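Local coordinates for cellobiose 2-epimerase (Caldibacillus thermoamylovorans, PDB 5ZHB), which catalyses the 2-epimerisation of cellobiose, turning the glucose at its reducing end into mannose, at residues L140-L143 against I144-G148; L254-D257 against A258-T262; H188-E191 against A192-L196. All blocks are in the same frame, centred on the assembly; numbering follows the deposited sequence.

Contact 1: residues L140-L143 against I144-G148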
ATOM      1  N   LEU A 140     -17.152   6.373   2.083  1.00 27.47           N
ATOM      2  CA  LEU A 140     -15.898   6.846   1.515  1.00 25.35           C
ATOM      3  C   LEU A 140     -15.885   6.619   0.004  1.00 25.10           C
ATOM      4  O   LEU A 140     -15.442   7.488  -0.719  1.00 24.32           O
ATOM      5  CB  LEU A 140     -14.718   6.154   2.201  1.00 25.30           C
ATOM      6  CG  LEU A 140     -14.617   6.360   3.714  1.00 26.22           C
ATOM      7  CD1 LEU A 140     -13.451   5.604   4.344  1.00 29.01           C
ATOM      8  CD2 LEU A 140     -14.501   7.844   3.997  1.00 28.17           C
ATOM      9  N   TYR A 141     -16.353   5.446  -0.449  1.00 28.21           N
ATOM     10  CA  TYR A 141     -16.511   5.142  -1.871  1.00 29.79           C
ATOM     11  C   TYR A 141     -17.315   6.255  -2.550  1.00 29.78           C
ATOM     12  O   TYR A 141     -16.941   6.771  -3.599  1.00 29.45           O
ATOM     13  CB  TYR A 141     -17.137   3.743  -2.004  1.00 31.14           C
ATOM     14  CG  TYR A 141     -17.663   3.372  -3.386  1.00 31.32           C
ATOM     15  CD1 TYR A 141     -16.804   3.276  -4.479  1.00 31.13           C
ATOM     16  CD2 TYR A 141     -19.022   3.151  -3.614  1.00 35.62           C
ATOM     17  CE1 TYR A 141     -17.279   2.984  -5.747  1.00 33.56           C
ATOM     18  CE2 TYR A 141     -19.509   2.839  -4.878  1.00 34.50           C
ATOM     19  CZ  TYR A 141     -18.631   2.733  -5.942  1.00 35.95           C
ATOM     20  OH  TYR A 141     -19.081   2.455  -7.199  1.00 33.10           O
ATOM     21  N   LYS A 142     -18.406   6.673  -1.906  1.00 32.27           N
ATOM     22  CA  LYS A 142     -19.290   7.681  -2.471  1.00 33.14           C
ATOM     23  C   LYS A 142     -18.540   9.004  -2.645  1.00 30.54           C
ATOM     24  O   LYS A 142     -18.641   9.672  -3.677  1.00 28.82           O
ATOM     25  CB  LYS A 142     -20.525   7.684  -1.562  1.00 39.00           C
ATOM     26  CG  LYS A 142     -21.832   8.136  -2.211  1.00 51.02           C
ATOM     27  CD  LYS A 142     -22.223   9.589  -1.978  1.00 58.05           C
ATOM     28  CE  LYS A 142     -23.036  10.172  -3.107  1.00 64.28           C
ATOM     29  NZ  LYS A 142     -24.116   9.295  -3.585  1.00 71.59           N
ATOM     30  N   LEU A 143     -17.750   9.377  -1.627  1.00 28.69           N
ATOM     31  CA  LEU A 143     -16.953  10.583  -1.704  1.00 28.68           C
ATOM     32  C   LEU A 143     -15.995  10.514  -2.885  1.00 25.22           C
ATOM     33  O   LEU A 143     -15.857  11.476  -3.617  1.00 25.89           O
ATOM     34  CB  LEU A 143     -16.218  10.792  -0.376  1.00 30.61           C
ATOM     35  CG  LEU A 143     -17.103  11.249   0.787  1.00 32.53           C
ATOM     36  CD1 LEU A 143     -16.390  11.185   2.114  1.00 33.60           C
ATOM     37  CD2 LEU A 143     -17.587  12.665   0.505  1.00 34.52           C
ATOM     38  N   ILE A 144     -15.304   9.376  -3.031  1.00 25.36           N
ATOM     39  CA  ILE A 144     -14.250   9.254  -4.022  1.00 26.43           C
ATOM     40  C   ILE A 144     -14.886   9.346  -5.404  1.00 25.77           C
ATOM     41  O   ILE A 144     -14.298   9.920  -6.304  1.00 23.35           O
ATOM     42  CB  ILE A 144     -13.442   7.945  -3.849  1.00 25.65           C
ATOM     43  CG1 ILE A 144     -12.708   7.876  -2.469  1.00 26.22           C
ATOM     44  CG2 ILE A 144     -12.452   7.785  -5.003  1.00 25.17           C
ATOM     45  CD1 ILE A 144     -12.369   6.462  -2.011  1.00 27.70           C
ATOM     46  N   GLU A 145     -16.073   8.752  -5.546  1.00 29.10           N
ATOM     47  CA  GLU A 145     -16.754   8.679  -6.835  1.00 28.96           C
ATOM     48  C   GLU A 145     -17.375  10.015  -7.235  1.00 29.29           C
ATOM     49  O   GLU A 145     -17.623  10.232  -8.421  1.00 29.21           O
ATOM     50  CB  GLU A 145     -17.841   7.599  -6.812  1.00 28.31           C
ATOM     51  CG  GLU A 145     -17.304   6.171  -6.895  1.00 29.08           C
ATOM     52  CD  GLU A 145     -16.406   5.960  -8.096  1.00 33.07           C
ATOM     53  OE1 GLU A 145     -16.978   6.074  -9.191  1.00 31.70           O
ATOM     54  OE2 GLU A 145     -15.170   5.739  -7.993  1.00 29.50           O
ATOM     55  N   THR A 146     -17.630  10.902  -6.268  1.00 29.43           N
ATOM     56  CA  THR A 146     -18.291  12.171  -6.557  1.00 28.26           C
ATOM     57  C   THR A 146     -17.273  13.305  -6.480  1.00 29.09           C
ATOM     58  O   THR A 146     -16.702  13.721  -7.497  1.00 26.25           O
ATOM     59  CB  THR A 146     -19.472  12.358  -5.607  1.00 29.07           C
ATOM     60  OG1 THR A 146     -19.046  12.313  -4.243  1.00 30.21           O
ATOM     61  CG2 THR A 146     -20.536  11.305  -5.878  1.00 31.36           C
ATOM     62  N   VAL A 147     -16.990  13.774  -5.256  1.00 29.89           N
ATOM     63  CA  VAL A 147     -16.101  14.904  -5.099  1.00 29.12           C
ATOM     64  C   VAL A 147     -14.660  14.526  -5.480  1.00 24.09           C
ATOM     65  O   VAL A 147     -13.918  15.386  -5.940  1.00 26.39           O
ATOM     66  CB  VAL A 147     -16.255  15.504  -3.682  1.00 33.59           C
ATOM     67  CG1 VAL A 147     -15.787  14.561  -2.586  1.00 32.17           C
ATOM     68  CG2 VAL A 147     -15.556  16.847  -3.561  1.00 34.69           C
ATOM     69  N   GLY A 148     -14.256  13.243  -5.367  1.00 24.45           N
ATOM     70  CA  GLY A 148     -12.867  12.848  -5.638  1.00 26.07           C
ATOM     71  C   GLY A 148     -12.593  12.375  -7.075  1.00 30.14           C
ATOM     72  O   GLY A 148     -11.511  11.867  -7.343  1.00 27.83           O
TER

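Contact 2: residues L254-D257 against A258-T262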
ATOM      1  N   LEU A 254      -1.394  -6.406  -7.921  1.00 20.86           N
ATOM      2  CA  LEU A 254      -2.655  -5.763  -7.543  1.00 20.49           C
ATOM      3  C   LEU A 254      -3.625  -5.664  -8.727  1.00 19.43           C
ATOM      4  O   LEU A 254      -4.799  -5.960  -8.573  1.00 20.65           O
ATOM      5  CB  LEU A 254      -2.432  -4.391  -6.918  1.00 20.95           C
ATOM      6  CG  LEU A 254      -1.731  -4.375  -5.551  1.00 20.88           C
ATOM      7  CD1 LEU A 254      -1.589  -2.952  -5.067  1.00 22.32           C
ATOM      8  CD2 LEU A 254      -2.434  -5.216  -4.491  1.00 21.91           C
ATOM      9  N   ILE A 255      -3.154  -5.254  -9.904  1.00 19.62           N
ATOM     10  CA  ILE A 255      -4.036  -5.263 -11.075  1.00 22.31           C
ATOM     11  C   ILE A 255      -4.533  -6.691 -11.312  1.00 24.13           C
ATOM     12  O   ILE A 255      -5.736  -6.939 -11.554  1.00 22.73           O
ATOM     13  CB  ILE A 255      -3.328  -4.647 -12.296  1.00 23.65           C
ATOM     14  CG1 ILE A 255      -3.109  -3.147 -12.101  1.00 22.74           C
ATOM     15  CG2 ILE A 255      -4.089  -4.945 -13.595  1.00 25.34           C
ATOM     16  CD1 ILE A 255      -2.051  -2.534 -12.999  1.00 22.48           C
ATOM     17  N   ASP A 256      -3.628  -7.675 -11.170  1.00 25.20           N
ATOM     18  CA  ASP A 256      -4.024  -9.059 -11.400  1.00 25.08           C
ATOM     19  C   ASP A 256      -5.130  -9.477 -10.433  1.00 27.69           C
ATOM     20  O   ASP A 256      -6.107 -10.121 -10.818  1.00 25.02           O
ATOM     21  CB  ASP A 256      -2.856 -10.026 -11.264  1.00 28.23           C
ATOM     22  CG  ASP A 256      -3.027 -11.326 -12.040  1.00 31.76           C
ATOM     23  OD1 ASP A 256      -3.873 -11.350 -12.949  1.00 27.46           O
ATOM     24  OD2 ASP A 256      -2.347 -12.304 -11.700  1.00 28.45           O
ATOM     25  N   ASP A 257      -4.997  -9.092  -9.157  1.00 26.72           N
ATOM     26  CA  ASP A 257      -6.057  -9.367  -8.213  1.00 23.93           C
ATOM     27  C   ASP A 257      -7.354  -8.714  -8.656  1.00 25.10           C
ATOM     28  O   ASP A 257      -8.418  -9.296  -8.456  1.00 25.72           O
ATOM     29  CB  ASP A 257      -5.738  -8.908  -6.801  1.00 26.40           C
ATOM     30  CG  ASP A 257      -5.137  -9.967  -5.905  1.00 28.60           C
ATOM     31  OD1 ASP A 257      -4.706 -11.018  -6.424  1.00 29.37           O
ATOM     32  OD2 ASP A 257      -5.161  -9.741  -4.698  1.00 31.11           O
ATOM     33  N   ALA A 258      -7.271  -7.521  -9.254  1.00 24.75           N
ATOM     34  CA  ALA A 258      -8.479  -6.827  -9.700  1.00 24.35           C
ATOM     35  C   ALA A 258      -9.127  -7.614 -10.856  1.00 25.27           C
ATOM     36  O   ALA A 258     -10.343  -7.848 -10.872  1.00 27.24           O
ATOM     37  CB  ALA A 258      -8.137  -5.411 -10.111  1.00 25.70           C
ATOM     38  N   LEU A 259      -8.279  -8.080 -11.778  1.00 26.71           N
ATOM     39  CA  LEU A 259      -8.702  -8.994 -12.834  1.00 24.84           C
ATOM     40  C   LEU A 259      -9.402 -10.231 -12.280  1.00 28.55           C
ATOM     41  O   LEU A 259     -10.479 -10.583 -12.768  1.00 31.00           O
ATOM     42  CB  LEU A 259      -7.508  -9.345 -13.714  1.00 23.74           C
ATOM     43  CG  LEU A 259      -6.915  -8.199 -14.525  1.00 24.14           C
ATOM     44  CD1 LEU A 259      -5.701  -8.709 -15.305  1.00 25.71           C
ATOM     45  CD2 LEU A 259      -7.931  -7.540 -15.428  1.00 27.06           C
ATOM     46  N   LYS A 260      -8.796 -10.903 -11.295  1.00 31.37           N
ATOM     47  CA  LYS A 260      -9.326 -12.149 -10.766  1.00 31.01           C
ATOM     48  C   LYS A 260     -10.666 -11.944 -10.056  1.00 34.89           C
ATOM     49  O   LYS A 260     -11.593 -12.751 -10.230  1.00 35.53           O
ATOM     50  CB  LYS A 260      -8.358 -12.820  -9.782  1.00 33.02           C
ATOM     51  CG  LYS A 260      -7.029 -13.304 -10.349  1.00 35.10           C
ATOM     52  CD  LYS A 260      -5.912 -13.429  -9.314  1.00 36.71           C
ATOM     53  CE  LYS A 260      -4.606 -13.670  -9.972  1.00 38.40           C
ATOM     54  NZ  LYS A 260      -3.427 -13.681  -9.098  1.00 37.82           N
ATOM     55  N   VAL A 261     -10.769 -10.897  -9.220  1.00 30.80           N
ATOM     56  CA  VAL A 261     -11.970 -10.645  -8.425  1.00 31.83           C
ATOM     57  C   VAL A 261     -13.156 -10.298  -9.325  1.00 28.94           C
ATOM     58  O   VAL A 261     -14.300 -10.611  -9.009  1.00 34.34           O
ATOM     59  CB  VAL A 261     -11.659  -9.536  -7.397  1.00 36.74           C
ATOM     60  CG1 VAL A 261     -12.892  -8.884  -6.805  1.00 40.05           C
ATOM     61  CG2 VAL A 261     -10.737 -10.028  -6.288  1.00 37.39           C
ATOM     62  N   THR A 262     -12.907  -9.655 -10.464  1.00 31.19           N
ATOM     63  CA  THR A 262     -13.999  -9.261 -11.333  1.00 30.69           C
ATOM     64  C   THR A 262     -14.179 -10.183 -12.560  1.00 34.87           C
ATOM     65  O   THR A 262     -15.040  -9.901 -13.390  1.00 36.58           O
ATOM     66  CB  THR A 262     -13.804  -7.822 -11.778  1.00 28.79           C
ATOM     67  OG1 THR A 262     -12.642  -7.706 -12.600  1.00 27.95           O
ATOM     68  CG2 THR A 262     -13.750  -6.867 -10.602  1.00 29.80           C
TER

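Contact 3: residues H188-E191 against A192-L196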
ATOM      1  N   HIS A 188      -4.018   2.847  -5.507  1.00 18.18           N
ATOM      2  CA  HIS A 188      -4.637   2.552  -4.213  1.00 17.57           C
ATOM      3  C   HIS A 188      -6.160   2.666  -4.281  1.00 18.69           C
ATOM      4  O   HIS A 188      -6.846   1.980  -3.527  1.00 17.66           O
ATOM      5  CB  HIS A 188      -3.909   3.271  -3.072  1.00 17.98           C
ATOM      6  CG  HIS A 188      -2.514   2.765  -2.986  1.00 18.38           C
ATOM      7  ND1 HIS A 188      -2.225   1.493  -2.525  1.00 19.33           N
ATOM      8  CD2 HIS A 188      -1.358   3.257  -3.433  1.00 19.89           C
ATOM      9  CE1 HIS A 188      -0.915   1.296  -2.637  1.00 19.82           C
ATOM     10  NE2 HIS A 188      -0.382   2.327  -3.192  1.00 18.11           N
ATOM     11  N   VAL A 189      -6.706   3.467  -5.204  1.00 18.52           N
ATOM     12  CA  VAL A 189      -8.135   3.395  -5.433  1.00 20.01           C
ATOM     13  C   VAL A 189      -8.477   2.003  -5.972  1.00 20.51           C
ATOM     14  O   VAL A 189      -9.413   1.369  -5.502  1.00 19.15           O
ATOM     15  CB  VAL A 189      -8.659   4.523  -6.336  1.00 20.50           C
ATOM     16  CG1 VAL A 189     -10.125   4.310  -6.722  1.00 21.91           C
ATOM     17  CG2 VAL A 189      -8.469   5.870  -5.655  1.00 21.76           C
ATOM     18  N   LEU A 190      -7.726   1.526  -6.972  1.00 21.76           N
ATOM     19  CA  LEU A 190      -7.976   0.189  -7.522  1.00 22.22           C
ATOM     20  C   LEU A 190      -7.853  -0.895  -6.447  1.00 20.17           C
ATOM     21  O   LEU A 190      -8.698  -1.779  -6.332  1.00 20.83           O
ATOM     22  CB  LEU A 190      -7.017  -0.027  -8.689  1.00 20.88           C
ATOM     23  CG  LEU A 190      -7.075  -1.400  -9.364  1.00 21.89           C
ATOM     24  CD1 LEU A 190      -8.438  -1.707  -9.967  1.00 22.66           C
ATOM     25  CD2 LEU A 190      -6.042  -1.397 -10.443  1.00 23.68           C
ATOM     26  N   GLU A 191      -6.809  -0.813  -5.624  1.00 20.46           N
ATOM     27  CA  GLU A 191      -6.577  -1.768  -4.551  1.00 21.62           C
ATOM     28  C   GLU A 191      -7.793  -1.797  -3.621  1.00 22.23           C
ATOM     29  O   GLU A 191      -8.279  -2.849  -3.261  1.00 18.37           O
ATOM     30  CB  GLU A 191      -5.306  -1.316  -3.831  1.00 19.65           C
ATOM     31  CG  GLU A 191      -4.986  -2.022  -2.521  1.00 22.84           C
ATOM     32  CD  GLU A 191      -3.810  -1.346  -1.834  1.00 21.62           C
ATOM     33  OE1 GLU A 191      -3.892  -0.122  -1.602  1.00 21.38           O
ATOM     34  OE2 GLU A 191      -2.803  -2.011  -1.592  1.00 21.36           O
ATOM     35  N   ALA A 192      -8.233  -0.613  -3.183  1.00 19.80           N
ATOM     36  CA  ALA A 192      -9.350  -0.496  -2.261  1.00 21.50           C
ATOM     37  C   ALA A 192     -10.639  -1.063  -2.865  1.00 21.25           C
ATOM     38  O   ALA A 192     -11.382  -1.823  -2.235  1.00 21.24           O
ATOM     39  CB  ALA A 192      -9.494   0.968  -1.948  1.00 22.59           C
ATOM     40  N   TYR A 193     -10.898  -0.680  -4.103  1.00 22.87           N
ATOM     41  CA  TYR A 193     -12.129  -1.075  -4.770  1.00 24.76           C
ATOM     42  C   TYR A 193     -12.161  -2.575  -5.031  1.00 25.72           C
ATOM     43  O   TYR A 193     -13.239  -3.154  -4.980  1.00 27.81           O
ATOM     44  CB  TYR A 193     -12.298  -0.343  -6.099  1.00 23.32           C
ATOM     45  CG  TYR A 193     -12.770   1.102  -5.997  1.00 24.12           C
ATOM     46  CD1 TYR A 193     -12.818   1.775  -4.778  1.00 24.80           C
ATOM     47  CD2 TYR A 193     -13.170   1.785  -7.138  1.00 22.85           C
ATOM     48  CE1 TYR A 193     -13.266   3.078  -4.703  1.00 23.85           C
ATOM     49  CE2 TYR A 193     -13.628   3.090  -7.075  1.00 23.61           C
ATOM     50  CZ  TYR A 193     -13.696   3.733  -5.849  1.00 23.84           C
ATOM     51  OH  TYR A 193     -14.116   5.042  -5.806  1.00 23.13           O
ATOM     52  N   THR A 194     -11.003  -3.186  -5.337  1.00 25.13           N
ATOM     53  CA  THR A 194     -10.914  -4.643  -5.410  1.00 22.98           C
ATOM     54  C   THR A 194     -11.455  -5.289  -4.135  1.00 25.18           C
ATOM     55  O   THR A 194     -12.249  -6.242  -4.197  1.00 25.68           O
ATOM     56  CB  THR A 194      -9.479  -5.084  -5.662  1.00 22.09           C
ATOM     57  OG1 THR A 194      -9.165  -4.473  -6.906  1.00 22.42           O
ATOM     58  CG2 THR A 194      -9.320  -6.588  -5.801  1.00 22.86           C
ATOM     59  N   ASN A 195     -11.045  -4.759  -2.978  1.00 23.83           N
ATOM     60  CA  ASN A 195     -11.421  -5.329  -1.688  1.00 21.22           C
ATOM     61  C   ASN A 195     -12.903  -5.084  -1.395  1.00 22.91           C
ATOM     62  O   ASN A 195     -13.572  -5.936  -0.768  1.00 24.97           O
ATOM     63  CB  ASN A 195     -10.473  -4.845  -0.590  1.00 23.91           C
ATOM     64  CG  ASN A 195     -10.131  -5.918   0.409  1.00 23.38           C
ATOM     65  OD1 ASN A 195      -9.833  -7.065   0.033  1.00 24.75           O
ATOM     66  ND2 ASN A 195     -10.170  -5.582   1.696  1.00 25.54           N
ATOM     67  N   LEU A 196     -13.408  -3.937  -1.856  1.00 22.94           N
ATOM     68  CA  LEU A 196     -14.807  -3.580  -1.654  1.00 27.98           C
ATOM     69  C   LEU A 196     -15.673  -4.571  -2.436  1.00 30.01           C
ATOM     70  O   LEU A 196     -16.673  -5.077  -1.920  1.00 27.58           O
ATOM     71  CB  LEU A 196     -15.061  -2.129  -2.057  1.00 27.52           C
ATOM     72  CG  LEU A 196     -16.496  -1.605  -1.884  1.00 27.23           C
ATOM     73  CD1 LEU A 196     -17.046  -1.770  -0.470  1.00 25.89           C
ATOM     74  CD2 LEU A 196     -16.588  -0.155  -2.289  1.00 27.11           C
TER

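Contact 1: residues L140-L143 against I144-G148
I144 N and E145 N make regular helical bonds, to L140 O at 3.0 Å and to Y141 O at 2.9 Å. T146 is the first residue to leave helical phi/psi, and its N is shared, weakly bonded to K142 O besides its bond to L143 O. L143 O serves two donors: T146 N stands above its carbonyl plane at 3.2 Å, while G148 N, five residues on, lies in the plane at 3.0 Å. The threonine hydroxyl suits this exit, since T146 OG1 turns back to give a 2.7 Å hydrogen bond to K142 O. Y141 swings CG away from its own N (chi1 167°), which lays the ring beside E145, with Y141 CE1 touching E145 CG at 3.4 Å. Ring and carboxylate planes are only 21° apart. E145 OE2 is held by the hydroxyls of Y193 and Y156, and Y193 also meets the Y141 ring edge to face. Replacing Y141 by alanine would probably open a gap beside E145 CG and leave the Y193 ring without its edge-to-face mate. L143 and V147 run side by side, CD2 to CG1 at 4.0 Å, against W164. This is a helix C-terminus leading from helix 131-145 into strand 149-150 of an (alpha/alpha)6 barrel, with G148 already bonded to K157.

Contact 2: residues L254-D257 against A258-T262
D256 and K260, one turn apart on helix 245-262, anchor a salt-bridge network that also takes in D257, on a helix of the (alpha/alpha)6 barrel. K260 CG sits beside its own backbone N and only 3.3 Å from D256 O; from there the chain runs extended, passing back along the preceding turn. Such length and flexibility suit a lysine that must reach a carboxylate four residues earlier. D256 turns its carboxylate away from its own N (chi1 -155°), and the two side chains cross obliquely, D256 OD2 meeting K260 NZ at 3.1 Å in a salt bridge whose hydrogen bond is weak. The firmer partners lie on helix 306-323: K322 pairs with D256 OD2, and N318 uses its ND2 on that same oxygen and its OD1 on K260 NZ. D257 contributes at longer range, its OD1 standing 4.0 Å from K260 NZ, while its OD2 forms a salt bridge with R198. The two carboxylates and the three bases K260, K322 and R198 would probably balance much of one another's charge.

I255, A258 and L259 face apolar neighbours. I255 and L259 meet loosely, CG2 to CG at 4.4 Å, and both pack on helices 203-220 and 267-283. The small methyl of A258 suits a place where L190, T194 and I213 close round it. V261 CG2 lies near D257 O, at 3.3 Å. At T262 the hydroxyl lies between the backbone N and the carbonyl carbon (chi1 66°), which brings OG1 within 2.9 Å of A258 O, an oxygen already bonded by T262 N at 3.2 Å; the two donors arrive from opposite faces of the carbonyl plane.

Contact 3: residues H188-E191 against A192-L196
V189 and Y193 lie side by side and point the same way, one turn apart on helix 183-199. The tyrosine starts close to the backbone, with CB 3.4 Å from V189 O and CG at the same distance from that oxygen. Because CG is anti to its carbonyl carbon (chi1 -77°), the ring swings back over the preceding turn, and V189 CG1 sets an apolar methyl over the ring centre in a CH-pi contact, 3.7 Å from the centroid and 12° off the normal. CD1 still lies near V189 O, whereas CD2 and CE1 have V189 CG1 as their neighbour. Farther out, CE2 and CZ touch this methyl most closely, and at the tip OH hydrogen-bonds E145 OE2 of helix 131-145. Elsewhere on the helix, T194 satisfies L190 O twice, OG1 at 2.8 Å and N at 2.9 Å approaching from opposite faces of the carbonyl plane. H188 ND1 gives a very short, straight hydrogen bond to E191 OE1, while R379 and Y375 hold OE2. Packed against helices 111-128, 203-220 and 245-262, this is the buried helix-to-helix packing of an (alpha/alpha)6 barrel.

In the fold
Contact 3 is the middle of the set: it is wholly buried, and helix 183-199 touches both other helices, its Y193 and L196 meeting contact 1 and its L190 and T194 meeting contact 2. Contacts 1 and 2 do not touch, their nearest atoms being about 11 Å apart. Contact 1, the farthest from the chain's centre, mixes buried and exposed residues where its helix ends, and backbone bonds dominate. Contact 2 is mostly buried but carries charge on one flank, probably balanced by partners on neighbouring helices. In 188-196 aromatic and apolar packing prevails, and the polar groups buried among it are paired, as by H188 with E191.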